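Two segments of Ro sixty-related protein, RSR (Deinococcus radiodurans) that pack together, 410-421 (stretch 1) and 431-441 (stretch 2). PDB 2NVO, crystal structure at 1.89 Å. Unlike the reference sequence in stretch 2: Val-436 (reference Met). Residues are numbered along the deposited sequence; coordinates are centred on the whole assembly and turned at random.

Stretch 1, residues 410-421: GFAEQFRPLGIT
Stretch 2 431-441: QKAQSVSFGGT

Stretch 1 is a tight strand-turn-strand, and stretch 2 leaves the end of a helix at Lys-432 and runs alongside it as an extended loop; together they bury 582 Å². The register is antiparallel in sequence: Phe-411 lies nearest Gly-439 (CA to CA 5.4 Å), Ala-412 nearest Phe-438 (3.9 Å) and Leu-418 nearest Lys-432 (5.8 Å).

Gly-410 (phi/psi -138/150) pairs with Arg-416 within stretch 1, N to O of Arg-416 2.7 Å and O to N of Arg-416 3.1 Å. A CB here would clash with Leu-418 CD1, so glycine suits the site. Phe-411 (-88/65) anchors the contact: Gly-439 N donates to Phe-411 O at 2.9 Å, nearly straight at 174°. Its buried ring (chi1 m, chi2 -92°) turns one face to Thr-441, whose CA sits 4.2 Å from the ring centroid, a CH-pi contact.

Ala-412 (-93/-152) makes the closest CA approach of the register to stretch 2; its CA-to-CB bond points away from stretch 2 overall, yet CB still touches it, 3.9 Å from Ser-435 OG. Glu-413 (-38/-53; chi1 -31°, chi2 p) folds back to Arg-416, its OE2 2.9 Å from Arg-416 NH2 in a salt bridge that satisfies both charges. Arg-416 (-149/165; chi1 p, chi2 and chi3 t) presents the guanidinium edge to Ser-435 OG, 4.1 Å from NH2. Ser-435 (chi1 t) instead spends its hydroxyl on its own stretch, OG donating to Ser-437 O at 2.6 Å.

Leu-418 (-94/-17; chi1 -96°, chi2 23°) supplies apolar bulk, CD2 lying 4.3 Å from Ala-433 CB. A water joins Arg-416 NH1 (3.0 Å), Leu-418 O (2.9 Å) and Lys-432 O (2.7 Å). Gly-419 takes positive phi (71/24), which favours glycine, and its O accepts from Lys-432 NZ at 3.1 Å. Lys-432 (chi1 m, then all t) reaches it fully extended, while Ile-420 (-76/136; m, t) packs CG1 3.7 Å from Lys-432 CB, against the aliphatic part of that chain.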

# COMPACT_ATOMS: atom_id res chain seq x y z
N GLY A 410 16.45 0.48 23.67
CA GLY A 410 15.75 -0.78 23.88
C GLY A 410 15.22 -0.87 25.30
O GLY A 410 15.79 -0.27 26.23
N PHE A 411 14.11 -1.59 25.45
CA PHE A 411 13.48 -1.79 26.75
C PHE A 411 14.12 -3.02 27.42
O PHE A 411 13.47 -4.05 27.64
CB PHE A 411 11.97 -2.00 26.60
CG PHE A 411 11.21 -0.83 25.98
CD1 PHE A 411 10.64 0.16 26.78
CD2 PHE A 411 11.01 -0.75 24.61
CE1 PHE A 411 9.92 1.18 26.22
CE2 PHE A 411 10.29 0.29 24.04
CZ PHE A 411 9.74 1.25 24.86
N ALA A 412 15.40 -2.91 27.73
CA ALA A 412 16.20 -4.03 28.21
C ALA A 412 16.24 -4.12 29.73
O ALA A 412 15.28 -3.72 30.40
CB ALA A 412 17.59 -3.98 27.61
N GLU A 413 17.33 -4.68 30.28
CA GLU A 413 17.59 -4.65 31.72
C GLU A 413 17.13 -3.30 32.26
O GLU A 413 16.32 -3.20 33.19
CB GLU A 413 19.09 -4.82 32.01
CG GLU A 413 19.85 -5.66 30.99
CD GLU A 413 20.37 -4.85 29.80
OE1 GLU A 413 20.70 -3.66 29.99
OE2 GLU A 413 20.47 -5.42 28.69
N GLN A 414 17.64 -2.26 31.63
CA GLN A 414 17.05 -0.95 31.78
C GLN A 414 16.95 -0.32 30.40
O GLN A 414 17.43 -0.89 29.42
CB GLN A 414 17.90 -0.08 32.71
CG GLN A 414 19.36 -0.42 32.69
CD GLN A 414 19.95 -0.36 34.08
OE1 GLN A 414 19.25 -0.05 35.05
NE2 GLN A 414 21.24 -0.67 34.20
N PHE A 415 16.31 0.83 30.34
CA PHE A 415 16.13 1.54 29.08
C PHE A 415 17.45 2.09 28.63
O PHE A 415 18.02 2.97 29.27
CB PHE A 415 15.10 2.65 29.22
CG PHE A 415 14.64 3.21 27.92
CD1 PHE A 415 13.74 2.49 27.12
CD2 PHE A 415 15.10 4.43 27.47
CE1 PHE A 415 13.31 3.00 25.91
CE2 PHE A 415 14.68 4.95 26.26
CZ PHE A 415 13.78 4.23 25.47
N ARG A 416 17.97 1.55 27.54
CA ARG A 416 19.34 1.86 27.18
C ARG A 416 19.52 1.84 25.68
O ARG A 416 18.66 1.34 24.96
CB ARG A 416 20.29 0.84 27.81
CG ARG A 416 20.11 -0.56 27.24
CD ARG A 416 21.34 -1.41 27.48
NE ARG A 416 21.07 -2.82 27.23
CZ ARG A 416 21.24 -3.41 26.05
NH1 ARG A 416 21.67 -2.72 25.00
NH2 ARG A 416 20.98 -4.70 25.93
N PRO A 417 20.64 2.39 25.20
CA PRO A 417 20.98 2.41 23.78
C PRO A 417 21.27 1.00 23.31
O PRO A 417 21.80 0.20 24.09
CB PRO A 417 22.26 3.24 23.73
CG PRO A 417 22.27 4.02 24.98
CD PRO A 417 21.61 3.15 26.00
N LEU A 418 20.92 0.70 22.07
CA LEU A 418 21.16 -0.63 21.52
C LEU A 418 22.49 -0.63 20.78
O LEU A 418 23.07 -1.67 20.51
CB LEU A 418 20.02 -1.05 20.58
CG LEU A 418 18.88 -1.92 21.12
CD1 LEU A 418 18.68 -1.84 22.64
CD2 LEU A 418 17.55 -1.72 20.37
N GLY A 419 22.98 0.56 20.46
CA GLY A 419 24.26 0.68 19.78
C GLY A 419 24.21 0.21 18.34
O GLY A 419 25.23 -0.17 17.77
N ILE A 420 23.03 0.22 17.74
CA ILE A 420 22.92 -0.04 16.32
C ILE A 420 23.38 1.18 15.53
O ILE A 420 23.01 2.30 15.85
CB ILE A 420 21.49 -0.39 15.90
CG1 ILE A 420 21.03 -1.66 16.63
CG2 ILE A 420 21.41 -0.61 14.40
CD1 ILE A 420 19.54 -1.77 16.77
N THR A 421 24.18 0.96 14.50
CA THR A 421 24.65 2.06 13.67
C THR A 421 24.42 1.77 12.20
O THR A 421 24.05 0.64 11.83
CB THR A 421 26.16 2.33 13.90
OG1 THR A 421 26.93 1.38 13.16
CG2 THR A 421 26.50 2.21 15.38
N GLN A 431 20.43 -8.81 16.33
CA GLN A 431 21.01 -9.31 17.58
C GLN A 431 21.14 -8.24 18.65
O GLN A 431 20.88 -8.49 19.83
CB GLN A 431 22.37 -9.97 17.32
CG GLN A 431 22.29 -11.26 16.51
CD GLN A 431 23.64 -11.68 15.94
OE1 GLN A 431 23.79 -12.81 15.46
NE2 GLN A 431 24.62 -10.76 15.97
N LYS A 432 21.52 -7.02 18.26
CA LYS A 432 21.57 -5.91 19.20
C LYS A 432 20.19 -5.59 19.75
O LYS A 432 20.08 -4.99 20.80
CB LYS A 432 22.19 -4.66 18.55
CG LYS A 432 23.69 -4.79 18.35
CD LYS A 432 24.29 -3.57 17.62
CE LYS A 432 25.80 -3.75 17.44
NZ LYS A 432 26.32 -2.77 16.46
N ALA A 433 19.15 -6.00 19.02
CA ALA A 433 17.77 -5.77 19.41
C ALA A 433 17.14 -7.00 20.07
O ALA A 433 15.94 -7.22 19.97
CB ALA A 433 16.95 -5.37 18.20
N GLN A 434 17.96 -7.79 20.74
CA GLN A 434 17.48 -8.94 21.51
C GLN A 434 18.25 -8.98 22.82
O GLN A 434 19.47 -8.86 22.86
CB GLN A 434 17.64 -10.26 20.72
CG GLN A 434 16.45 -10.53 19.78
CD GLN A 434 15.15 -10.67 20.56
OE1 GLN A 434 14.23 -9.83 20.49
NE2 GLN A 434 15.08 -11.72 21.36
N SER A 435 17.51 -9.09 23.91
CA SER A 435 18.12 -9.11 25.21
C SER A 435 17.35 -10.08 26.08
O SER A 435 16.15 -9.93 26.28
CB SER A 435 18.12 -7.70 25.81
OG SER A 435 18.50 -7.73 27.17
N VAL A 436 18.05 -11.09 26.60
CA VAL A 436 17.47 -12.07 27.52
C VAL A 436 16.75 -11.43 28.71
O VAL A 436 15.72 -11.93 29.15
CB VAL A 436 18.56 -13.03 28.06
CG1 VAL A 436 17.93 -14.06 28.97
CG2 VAL A 436 19.29 -13.70 26.91
N SER A 437 17.30 -10.34 29.25
CA SER A 437 16.61 -9.63 30.30
C SER A 437 16.01 -8.36 29.72
O SER A 437 16.68 -7.59 29.03
CB SER A 437 17.54 -9.32 31.48
OG SER A 437 18.46 -8.30 31.15
N PHE A 438 14.74 -8.15 29.98
CA PHE A 438 14.03 -7.05 29.34
C PHE A 438 13.09 -6.47 30.36
O PHE A 438 12.89 -7.05 31.43
CB PHE A 438 13.26 -7.57 28.12
CG PHE A 438 12.32 -8.70 28.44
CD1 PHE A 438 11.05 -8.44 28.91
CD2 PHE A 438 12.73 -10.02 28.30
CE1 PHE A 438 10.17 -9.49 29.22
CE2 PHE A 438 11.86 -11.07 28.61
CZ PHE A 438 10.58 -10.80 29.07
N GLY A 439 12.51 -5.31 30.05
CA GLY A 439 11.50 -4.71 30.88
C GLY A 439 10.22 -4.55 30.10
O GLY A 439 10.16 -4.92 28.93
N GLY A 440 9.19 -4.01 30.73
CA GLY A 440 7.90 -3.83 30.11
C GLY A 440 8.02 -2.86 28.95
O GLY A 440 8.81 -1.92 28.99
N THR A 441 7.24 -3.08 27.91
CA THR A 441 7.29 -2.19 26.76
C THR A 441 6.43 -0.94 27.03
O THR A 441 5.30 -0.84 26.59
CB THR A 441 6.90 -2.91 25.46
OG1 THR A 441 7.88 -3.93 25.23
CG2 THR A 441 6.93 -1.92 24.30
O HOH W 1 22.09 -3.78 22.22